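Local coordinates for phosphate transporter (Thermotoga maritima MSB8, PDB 6L85), which probably imports inorganic phosphate across the cell membrane by coupling its movement to that of sodium ions, at residues N25-A30 with L43-L48; G52-G57 with I284-L289; G82-L87 with A267-V272; W93-T98 with F301-K306. One frame throughout, in Å; residues are numbered along the deposited sequence.

Contact 1: residues N25-A30 with L43-L48; sequences NSMATA and LIAMFL. With NA (sodium ion), chain S.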
# COMPACT_ATOMS: atom_id res chain seq x y z
N ASN B 25 14.82 9.06 13.08
CA ASN B 25 14.62 10.14 12.09
C ASN B 25 13.17 10.25 11.64
O ASN B 25 12.74 11.31 11.17
CB ASN B 25 15.48 9.92 10.84
CG ASN B 25 16.99 9.84 11.12
OD1 ASN B 25 17.45 9.91 12.26
ND2 ASN B 25 17.76 9.65 10.04
N SER B 26 12.42 9.15 11.69
CA SER B 26 11.02 9.22 11.30
C SER B 26 10.06 9.21 12.48
O SER B 26 9.03 9.89 12.42
CB SER B 26 10.66 8.05 10.36
OG SER B 26 10.78 6.81 11.01
N MET B 27 10.39 8.50 13.56
CA MET B 27 9.41 8.29 14.63
C MET B 27 9.63 9.14 15.88
O MET B 27 8.74 9.15 16.73
CB MET B 27 9.38 6.80 15.04
CG MET B 27 8.80 5.88 13.95
SD MET B 27 7.07 6.26 13.51
CE MET B 27 6.83 5.14 12.14
N ALA B 28 10.76 9.85 16.03
CA ALA B 28 10.98 10.60 17.27
C ALA B 28 9.97 11.72 17.45
O ALA B 28 9.59 12.02 18.58
CB ALA B 28 12.41 11.15 17.31
N THR B 29 9.52 12.36 16.37
CA THR B 29 8.48 13.38 16.50
C THR B 29 7.22 12.79 17.13
O THR B 29 6.68 13.34 18.10
CB THR B 29 8.16 14.00 15.14
OG1 THR B 29 7.93 12.96 14.18
CG2 THR B 29 9.33 14.88 14.64
N ALA B 30 6.74 11.66 16.59
CA ALA B 30 5.50 11.04 17.07
C ALA B 30 5.67 10.48 18.48
O ALA B 30 4.75 10.56 19.30
CB ALA B 30 5.04 9.93 16.11
N LEU B 43 6.79 -0.99 15.22
CA LEU B 43 6.03 -1.88 14.33
C LEU B 43 5.60 -1.17 13.05
O LEU B 43 5.71 -1.71 11.92
CB LEU B 43 4.82 -2.46 15.08
CG LEU B 43 5.17 -3.36 16.26
CD1 LEU B 43 3.94 -3.68 17.16
CD2 LEU B 43 5.87 -4.63 15.80
N ILE B 44 5.10 0.06 13.21
CA ILE B 44 4.73 0.86 12.04
C ILE B 44 5.94 1.05 11.13
O ILE B 44 5.85 0.83 9.91
CB ILE B 44 4.16 2.23 12.47
CG1 ILE B 44 2.98 2.05 13.43
CG2 ILE B 44 3.73 3.03 11.25
CD1 ILE B 44 2.42 3.36 13.93
N ALA B 45 7.08 1.46 11.70
CA ALA B 45 8.26 1.71 10.89
C ALA B 45 8.71 0.45 10.18
O ALA B 45 9.16 0.51 9.04
CB ALA B 45 9.41 2.26 11.74
N MET B 46 8.58 -0.70 10.84
CA MET B 46 8.94 -1.97 10.22
C MET B 46 8.22 -2.14 8.90
O MET B 46 8.82 -2.54 7.89
CB MET B 46 8.59 -3.13 11.14
CG MET B 46 9.63 -3.38 12.20
SD MET B 46 9.19 -4.87 13.12
CE MET B 46 10.08 -6.11 12.18
N PHE B 47 6.92 -1.84 8.88
CA PHE B 47 6.20 -2.02 7.62
C PHE B 47 6.56 -0.93 6.61
O PHE B 47 6.77 -1.22 5.42
CB PHE B 47 4.69 -2.08 7.86
CG PHE B 47 3.99 -2.95 6.88
CD1 PHE B 47 3.64 -2.47 5.62
CD2 PHE B 47 3.73 -4.28 7.18
CE1 PHE B 47 3.01 -3.29 4.69
CE2 PHE B 47 3.10 -5.10 6.27
CZ PHE B 47 2.74 -4.61 5.01
N LEU B 48 6.67 0.33 7.06
CA LEU B 48 6.83 1.45 6.12
C LEU B 48 8.24 1.52 5.53
O LEU B 48 8.40 1.86 4.35
CB LEU B 48 6.45 2.76 6.81
CG LEU B 48 5.00 3.25 6.70
CD1 LEU B 48 4.54 3.41 5.25
CD2 LEU B 48 4.07 2.32 7.45
NA NA S . 5.48 12.47 13.38
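Met27 and Ala45 have the nearest CA atoms across 25-30 and 43-48, 7.7 Å apart, on two consecutive helices of this all-helical transporter, 2-32 and 38-56, which follow each other after a short connection. Nearly everything that touches passes through one methyl group, Met27 CE. The Met27 chain leaves with CG beside the backbone N (chi1 -68°), bends at chi2 and then runs out straight, which carries CE across to the facing helix. There Met27 CE sits 3.7 Å from Ala45 N and 3.9 Å from Ala45 CB. The small alanine lets the methionine end settle against the backbone itself. Ile44, one residue earlier, offers its CG2 branch, also 3.9 Å from Met27 CE, and the two side chains run at about a right angle to each other, so the thioether crosses the isoleucine instead of lying along it. Ile44 also rests on Cys248 and Met27 on Ser251, both of helix 231-258. On other sides of helix 38-56, Leu43, Met46 and Phe47 pack on the second subunit. Helix 2-32 is kinked here: the N atoms of Asn25, Thr29 and Ala30 make no bond to the preceding turn. Thr29, two residues past Met27, binds sodium together with Gln243, Ser247 and Asp327, and Ser26 O and Ser247 OG are hydrogen-bonded. The threonine hydroxyl lies between the backbone N and the carbonyl carbon (chi1 50°), and from there Thr29 OG1 reaches the sodium ion at 2.6 Å.

Contact 2: residues G52-G57 with I284-L289; sequences GAVMFG and IPFLAL. With LMT (dodecyl-beta-D-maltoside), chain O.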
# COMPACT_ATOMS: atom_id res chain seq x y z
N GLY B 52 8.95 1.32 1.49
CA GLY B 52 9.74 2.28 0.73
C GLY B 52 10.94 1.65 0.05
O GLY B 52 11.23 1.94 -1.11
N ALA B 53 11.63 0.75 0.76
CA ALA B 53 12.76 0.05 0.17
C ALA B 53 12.35 -0.72 -1.09
O ALA B 53 13.06 -0.71 -2.10
CB ALA B 53 13.38 -0.91 1.19
N VAL B 54 11.21 -1.41 -1.03
CA VAL B 54 10.80 -2.25 -2.16
C VAL B 54 10.16 -1.41 -3.27
O VAL B 54 10.31 -1.72 -4.46
CB VAL B 54 9.84 -3.35 -1.65
CG1 VAL B 54 8.96 -3.86 -2.79
CG2 VAL B 54 10.64 -4.50 -1.03
N MET B 55 9.39 -0.38 -2.92
CA MET B 55 8.71 0.37 -3.97
C MET B 55 9.63 1.39 -4.65
O MET B 55 9.40 1.74 -5.81
CB MET B 55 7.47 1.07 -3.40
CG MET B 55 6.32 0.11 -2.99
SD MET B 55 4.86 0.99 -2.38
CE MET B 55 4.42 2.02 -3.78
N PHE B 56 10.67 1.87 -3.96
CA PHE B 56 11.46 2.98 -4.50
C PHE B 56 12.95 2.88 -4.26
O PHE B 56 13.67 3.79 -4.66
CB PHE B 56 10.94 4.33 -3.94
CG PHE B 56 10.92 5.44 -4.95
CD1 PHE B 56 10.15 5.33 -6.11
CD2 PHE B 56 11.67 6.59 -4.76
CE1 PHE B 56 10.15 6.35 -7.08
CE2 PHE B 56 11.68 7.63 -5.72
CZ PHE B 56 10.92 7.50 -6.89
N GLY B 57 13.46 1.79 -3.66
CA GLY B 57 14.86 1.69 -3.27
C GLY B 57 15.87 1.38 -4.36
O GLY B 57 17.08 1.51 -4.11
N ILE B 284 19.13 -3.66 -10.39
CA ILE B 284 19.30 -4.10 -9.00
C ILE B 284 18.48 -5.35 -8.75
O ILE B 284 17.24 -5.31 -8.87
CB ILE B 284 18.93 -2.98 -8.01
CG1 ILE B 284 19.78 -1.74 -8.26
CG2 ILE B 284 19.10 -3.49 -6.57
CD1 ILE B 284 21.24 -1.93 -7.84
N PRO B 285 19.10 -6.48 -8.40
CA PRO B 285 18.33 -7.70 -8.12
C PRO B 285 17.41 -7.51 -6.93
O PRO B 285 17.83 -7.05 -5.86
CB PRO B 285 19.42 -8.75 -7.84
CG PRO B 285 20.71 -8.16 -8.38
CD PRO B 285 20.55 -6.67 -8.21
N PHE B 286 16.14 -7.86 -7.13
CA PHE B 286 15.14 -7.64 -6.09
C PHE B 286 15.53 -8.32 -4.79
O PHE B 286 15.19 -7.83 -3.71
CB PHE B 286 13.76 -8.10 -6.56
CG PHE B 286 12.85 -6.96 -6.87
CD1 PHE B 286 12.55 -6.03 -5.88
CD2 PHE B 286 12.33 -6.77 -8.14
CE1 PHE B 286 11.73 -4.94 -6.14
CE2 PHE B 286 11.51 -5.69 -8.41
CZ PHE B 286 11.21 -4.77 -7.40
N LEU B 287 16.23 -9.44 -4.87
CA LEU B 287 16.74 -10.09 -3.67
C LEU B 287 17.55 -9.11 -2.80
O LEU B 287 17.39 -9.09 -1.58
CB LEU B 287 17.58 -11.30 -4.06
CG LEU B 287 17.71 -12.47 -3.08
CD1 LEU B 287 16.43 -12.60 -2.26
CD2 LEU B 287 17.99 -13.77 -3.83
N ALA B 288 18.41 -8.29 -3.43
CA ALA B 288 19.18 -7.29 -2.69
C ALA B 288 18.28 -6.32 -1.95
O ALA B 288 18.52 -5.99 -0.79
CB ALA B 288 20.11 -6.50 -3.64
N LEU B 289 17.24 -5.83 -2.63
CA LEU B 289 16.36 -4.85 -2.00
C LEU B 289 15.54 -5.47 -0.89
O LEU B 289 15.26 -4.82 0.13
CB LEU B 289 15.44 -4.24 -3.05
CG LEU B 289 16.14 -3.41 -4.09
CD1 LEU B 289 15.14 -3.09 -5.21
CD2 LEU B 289 16.67 -2.12 -3.43
C1' LMT O . 9.10 -3.02 -11.66
C2' LMT O . 10.56 -3.34 -11.91
C3' LMT O . 11.06 -3.05 -13.32
C4' LMT O . 10.00 -3.21 -14.38
C5' LMT O . 8.69 -2.60 -13.88
C6' LMT O . 7.65 -2.60 -14.97
O1' LMT O . 8.68 -3.80 -10.54
O2' LMT O . 11.37 -2.59 -11.03
O3' LMT O . 12.12 -3.96 -13.56
O5' LMT O . 8.25 -3.33 -12.74
O6' LMT O . 8.21 -2.06 -16.17
C1 LMT O . 8.88 -3.21 -9.24
C2 LMT O . 8.10 -4.08 -8.23
C3 LMT O . 7.26 -3.14 -7.33
C4 LMT O . 6.93 -3.94 -6.07
C5 LMT O . 5.80 -3.20 -5.33
C6 LMT O . 5.02 -4.27 -4.53
C7 LMT O . 4.30 -3.55 -3.37
C8 LMT O . 2.96 -2.98 -3.90
C9 LMT O . 2.43 -1.96 -2.86
C10 LMT O . 1.49 -2.68 -1.85
C11 LMT O . 0.66 -1.61 -1.13
C12 LMT O . -0.01 -2.22 0.11
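Leu289 points toward segment 52-57 and puts CD2 against backbone, 3.7 Å from Gly57 C. The same methyl, Leu289 CD2, lies 4.1 Å from Ala53 O, so one branch of the leucine rests on two successive turns. Gly57 suits the spot: a CB on it would press on Leu289 CD2 and run into Ala53 O. Phe286, three residues before Leu289, starts out across the contact, but its ring swings in and presents its edge. Phe286 CE1 lies 3.9 Å from Val54 O, which is close to the ring plane, while Val54 CG1 is a looser neighbour. Phe286 CZ lies 3.3 Å from C2 of a dodecyl maltoside, and the detergent tail continues past Val54 CG1, 3.9 Å from its C4. Cutting Phe286 back to an alanine is likely to open a gap beside Val54 O, where the ring edge was, and leave C1 and C2 of the detergent without their aromatic neighbour. Val54 packs on Leu205 of the second subunit and Phe286 on Glu201 of that subunit. Pro285 takes the N-cap position of helix 286-302, and the start of that helix packs on the 52-57 part of the chain through a glycine, beside a bound detergent, where the second subunit of this membrane transporter also packs.

Contact 3: residues G82-L87 with A267-V272; sequences GALSAL and AAVMIV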
# COMPACT_ATOMS: atom_id res chain seq x y z
N GLY B 82 35.75 -5.23 -2.49
CA GLY B 82 35.62 -3.88 -1.99
C GLY B 82 34.23 -3.61 -1.42
O GLY B 82 34.10 -2.94 -0.39
N ALA B 83 33.19 -4.08 -2.11
CA ALA B 83 31.83 -3.93 -1.61
C ALA B 83 31.71 -4.57 -0.23
O ALA B 83 31.20 -3.95 0.71
CB ALA B 83 30.83 -4.55 -2.59
N LEU B 84 32.23 -5.79 -0.09
CA LEU B 84 32.21 -6.42 1.22
C LEU B 84 32.97 -5.60 2.26
O LEU B 84 32.50 -5.43 3.40
CB LEU B 84 32.78 -7.83 1.14
CG LEU B 84 32.03 -8.80 0.23
CD1 LEU B 84 32.66 -10.16 0.37
CD2 LEU B 84 30.54 -8.85 0.56
N SER B 85 34.15 -5.08 1.89
CA SER B 85 34.96 -4.30 2.83
C SER B 85 34.20 -3.07 3.30
O SER B 85 34.20 -2.76 4.50
CB SER B 85 36.28 -3.88 2.17
OG SER B 85 37.13 -5.02 2.01
N ALA B 86 33.56 -2.36 2.37
CA ALA B 86 32.75 -1.20 2.72
C ALA B 86 31.62 -1.57 3.67
O ALA B 86 31.35 -0.85 4.64
CB ALA B 86 32.21 -0.55 1.44
N LEU B 87 30.91 -2.67 3.39
CA LEU B 87 29.83 -3.10 4.28
C LEU B 87 30.35 -3.36 5.69
O LEU B 87 29.78 -2.88 6.67
CB LEU B 87 29.13 -4.36 3.74
CG LEU B 87 28.13 -4.26 2.56
CD1 LEU B 87 27.76 -5.64 2.04
CD2 LEU B 87 26.85 -3.47 2.91
N ALA B 267 24.18 -5.84 -4.21
CA ALA B 267 23.91 -5.97 -5.64
C ALA B 267 25.20 -6.04 -6.45
O ALA B 267 25.29 -6.78 -7.44
CB ALA B 267 23.06 -4.80 -6.15
N ALA B 268 26.20 -5.25 -6.08
CA ALA B 268 27.45 -5.29 -6.84
C ALA B 268 28.08 -6.67 -6.74
O ALA B 268 28.57 -7.22 -7.74
CB ALA B 268 28.41 -4.20 -6.36
N VAL B 269 28.03 -7.27 -5.54
CA VAL B 269 28.56 -8.63 -5.39
C VAL B 269 27.76 -9.63 -6.22
O VAL B 269 28.33 -10.50 -6.90
CB VAL B 269 28.60 -9.03 -3.91
CG1 VAL B 269 29.05 -10.47 -3.78
CG2 VAL B 269 29.54 -8.09 -3.13
N MET B 270 26.42 -9.54 -6.17
CA MET B 270 25.58 -10.43 -6.96
C MET B 270 25.83 -10.27 -8.45
O MET B 270 25.87 -11.25 -9.20
CB MET B 270 24.10 -10.19 -6.64
CG MET B 270 23.74 -10.51 -5.18
SD MET B 270 22.02 -10.11 -4.81
CE MET B 270 21.23 -11.26 -5.96
N ILE B 271 25.97 -9.02 -8.92
CA ILE B 271 26.16 -8.78 -10.34
C ILE B 271 27.49 -9.36 -10.78
O ILE B 271 27.58 -9.96 -11.86
CB ILE B 271 26.05 -7.28 -10.66
CG1 ILE B 271 24.60 -6.81 -10.52
CG2 ILE B 271 26.49 -7.00 -12.07
CD1 ILE B 271 24.47 -5.29 -10.41
N VAL B 272 28.55 -9.22 -9.97
CA VAL B 272 29.83 -9.80 -10.38
C VAL B 272 29.75 -11.33 -10.39
O VAL B 272 30.16 -11.98 -11.36
CB VAL B 272 30.99 -9.25 -9.52
CG1 VAL B 272 32.30 -9.98 -9.84
CG2 VAL B 272 31.20 -7.76 -9.78
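On the turn that brings Val269 up to Ala83, the shortest polar bond is a helical one, from Ile271 N to Ala267 O at 2.8 Å; between the two segments themselves the meeting is purely apolar. Val269 does most of the work. Its CG1 stands anti to the backbone N (chi1 176°), which leaves CG2 beside that N and facing the other helix. From there CG2 touches two neighbours: Ala83 CB lies 3.8 Å from Val269 CG2, and Leu84 CD2 lies 3.9 Å from the same methyl. Leu84 itself starts off across the contact, not straight at it, but its end, CD2, comes nearer, and it meets the valine at about a right angle. The methyl of Ala83, by contrast, points toward the facing helix, and Ala83 CB also looks onto Ala268 CB at a looser 4.5 Å. With alanines at two of these four touching positions, the CA atoms of Ala83 and Val269 come to 6.9 Å. The axes of the short segments stay 9.6 Å apart at their closest. A third helix, 2-32, lies against the same patch, with Ala7 touching both Leu84 and Val269, while Ser85 turns to helix 368-400 and bonds through OG to Tyr81 O one turn back. No other chain of the assembly reaches this place. Segments 82-87 and 267-272 thus run nearly antiparallel, at 160° between their N-to-C directions, with alanine, valine and leucine packing between neighbouring helices of a membrane-embedded helical bundle.

Contact 4: residues W93-T98 with F301-K306; sequences WILIAT and FFLGQK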
# COMPACT_ATOMS: atom_id res chain seq x y z
N TRP B 93 31.18 1.02 12.22
CA TRP B 93 31.08 2.35 12.82
C TRP B 93 29.63 2.73 13.14
O TRP B 93 29.37 3.40 14.16
CB TRP B 93 31.77 3.39 11.92
CG TRP B 93 33.23 3.20 12.05
CD1 TRP B 93 34.07 2.64 11.12
CD2 TRP B 93 34.03 3.48 13.20
NE1 TRP B 93 35.35 2.58 11.62
CE2 TRP B 93 35.35 3.09 12.89
CE3 TRP B 93 33.76 4.04 14.45
CZ2 TRP B 93 36.40 3.26 13.79
CZ3 TRP B 93 34.80 4.19 15.35
CH2 TRP B 93 36.11 3.80 15.01
N ILE B 94 28.66 2.32 12.30
CA ILE B 94 27.26 2.60 12.61
C ILE B 94 26.89 1.96 13.94
O ILE B 94 26.22 2.57 14.77
CB ILE B 94 26.31 2.11 11.49
CG1 ILE B 94 26.64 2.66 10.09
CG2 ILE B 94 24.86 2.46 11.88
CD1 ILE B 94 26.58 4.13 10.01
N LEU B 95 27.30 0.71 14.14
CA LEU B 95 26.92 0.00 15.36
C LEU B 95 27.60 0.60 16.59
O LEU B 95 26.98 0.67 17.66
CB LEU B 95 27.25 -1.48 15.22
CG LEU B 95 26.30 -2.25 14.28
CD1 LEU B 95 26.74 -3.67 14.06
CD2 LEU B 95 24.88 -2.20 14.81
N ILE B 96 28.86 1.05 16.47
CA ILE B 96 29.52 1.73 17.59
C ILE B 96 28.72 2.97 17.97
O ILE B 96 28.33 3.17 19.14
CB ILE B 96 30.97 2.09 17.22
CG1 ILE B 96 31.87 0.85 17.23
CG2 ILE B 96 31.53 3.17 18.13
CD1 ILE B 96 31.71 0.00 18.45
N ALA B 97 28.42 3.81 16.97
CA ALA B 97 27.66 5.02 17.25
C ALA B 97 26.31 4.68 17.86
O ALA B 97 25.89 5.31 18.85
CB ALA B 97 27.49 5.84 15.97
N THR B 98 25.60 3.70 17.30
CA THR B 98 24.29 3.34 17.84
C THR B 98 24.42 2.91 19.29
O THR B 98 23.65 3.34 20.15
CB THR B 98 23.64 2.23 17.01
OG1 THR B 98 23.43 2.69 15.67
CG2 THR B 98 22.28 1.81 17.62
N PHE B 301 13.28 -2.91 14.92
CA PHE B 301 12.59 -3.56 16.04
C PHE B 301 13.54 -3.95 17.17
O PHE B 301 13.20 -3.77 18.34
CB PHE B 301 11.84 -4.80 15.57
CG PHE B 301 11.01 -5.43 16.65
CD1 PHE B 301 9.80 -4.87 17.04
CD2 PHE B 301 11.45 -6.57 17.30
CE1 PHE B 301 9.03 -5.45 18.06
CE2 PHE B 301 10.69 -7.17 18.31
CZ PHE B 301 9.47 -6.61 18.69
N PHE B 302 14.69 -4.53 16.86
CA PHE B 302 15.53 -5.08 17.91
C PHE B 302 16.53 -4.09 18.49
O PHE B 302 17.05 -4.33 19.59
CB PHE B 302 16.31 -6.29 17.41
CG PHE B 302 15.47 -7.53 17.30
CD1 PHE B 302 14.97 -8.16 18.44
CD2 PHE B 302 15.17 -8.07 16.05
CE1 PHE B 302 14.19 -9.31 18.33
CE2 PHE B 302 14.40 -9.21 15.93
CZ PHE B 302 13.90 -9.83 17.08
N LEU B 303 16.86 -3.01 17.79
CA LEU B 303 17.89 -2.15 18.36
C LEU B 303 17.51 -0.68 18.32
O LEU B 303 17.94 0.09 19.19
CB LEU B 303 19.22 -2.41 17.64
CG LEU B 303 20.44 -1.67 18.17
CD1 LEU B 303 20.55 -1.80 19.70
CD2 LEU B 303 21.72 -2.16 17.47
N GLY B 304 16.70 -0.26 17.34
CA GLY B 304 16.34 1.14 17.23
C GLY B 304 15.49 1.63 18.37
O GLY B 304 15.41 2.84 18.62
N GLN B 305 14.91 0.68 19.12
CA GLN B 305 14.01 0.91 20.24
C GLN B 305 14.84 1.40 21.42
O GLN B 305 14.42 1.25 22.58
CB GLN B 305 13.24 -0.38 20.59
CG GLN B 305 11.99 -0.67 19.72
CD GLN B 305 10.97 -1.61 20.39
OE1 GLN B 305 10.18 -1.18 21.23
NE2 GLN B 305 10.95 -2.87 19.99
N LYS B 306 16.05 1.91 21.15
CA LYS B 306 16.89 2.57 22.15
C LYS B 306 17.24 4.00 21.76
O LYS B 306 16.91 4.93 22.51
CB LYS B 306 18.15 1.73 22.39
CG LYS B 306 17.93 0.54 23.35
CD LYS B 306 17.26 -0.65 22.66
CE LYS B 306 16.93 -1.76 23.66
NZ LYS B 306 15.69 -1.47 24.47
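The rings of Phe301 and Phe302 come just before Leu303, the residue that reaches over to Thr98 and Leu95. On one face of the Phe301 ring lies Gln305 NE2, 3.7 Å above the plane and offset toward the rim; Phe301 CD2 in turn stands over the centre of the Phe302 ring. Phe215 of the second subunit meets the Phe301 ring edge-to-face. Gln305 NE2 also donates to Phe301 O at 2.9 Å, nearly straight (165°) and onto a lone pair, which fixes the rotation of the amide. Here the helix is interrupted between 286-302 and 304-311, Leu303 being the first residue to leave helical angles. With CG anti to the backbone N (chi1 -176°), its isobutyl group is carried toward Thr98. Thr98 and Leu303 meet tip to tip, with Thr98 CG2 4.0 Å from Leu303 CG, and Leu95 CD2 comes obliquely to 4.1 Å from Leu303 CD2. Losing the threonine at Thr98 to an alanine is likely to open a gap beside Leu303 and leave Asn21 ND2, of a sodium-site residue, without its hydroxyl partner. Ile94 O accepts twice from Thr98, from Thr98 N at 2.8 Å and from Thr98 OG1 at 2.9 Å, the hydroxyl approaching from above the carbonyl plane.

In the fold
Three helices tie the four contacts together: 38-56 serves contacts 1 and 2, 286-302 serves contacts 2 and 4, and 76-99 serves contacts 3 and 4. Contacts 1 and 4, with centres about 15 Å apart, touch where Met46 SD meets Phe301 CB at 3.6 Å. Contacts 2 and 3, about 16 Å between centres, join where Pro285 CB packs on Met270 CE, also at 3.6 Å. Contacts 1 and 3 stay about 17 Å apart at their nearest atoms. Sodium is bound directly in contact 1, through Thr29, while in contact 4 the Thr98 side chain lies about 7 Å from a sodium ion. Contacts 1, 2 and 4 also reach the second subunit; contact 3 does not.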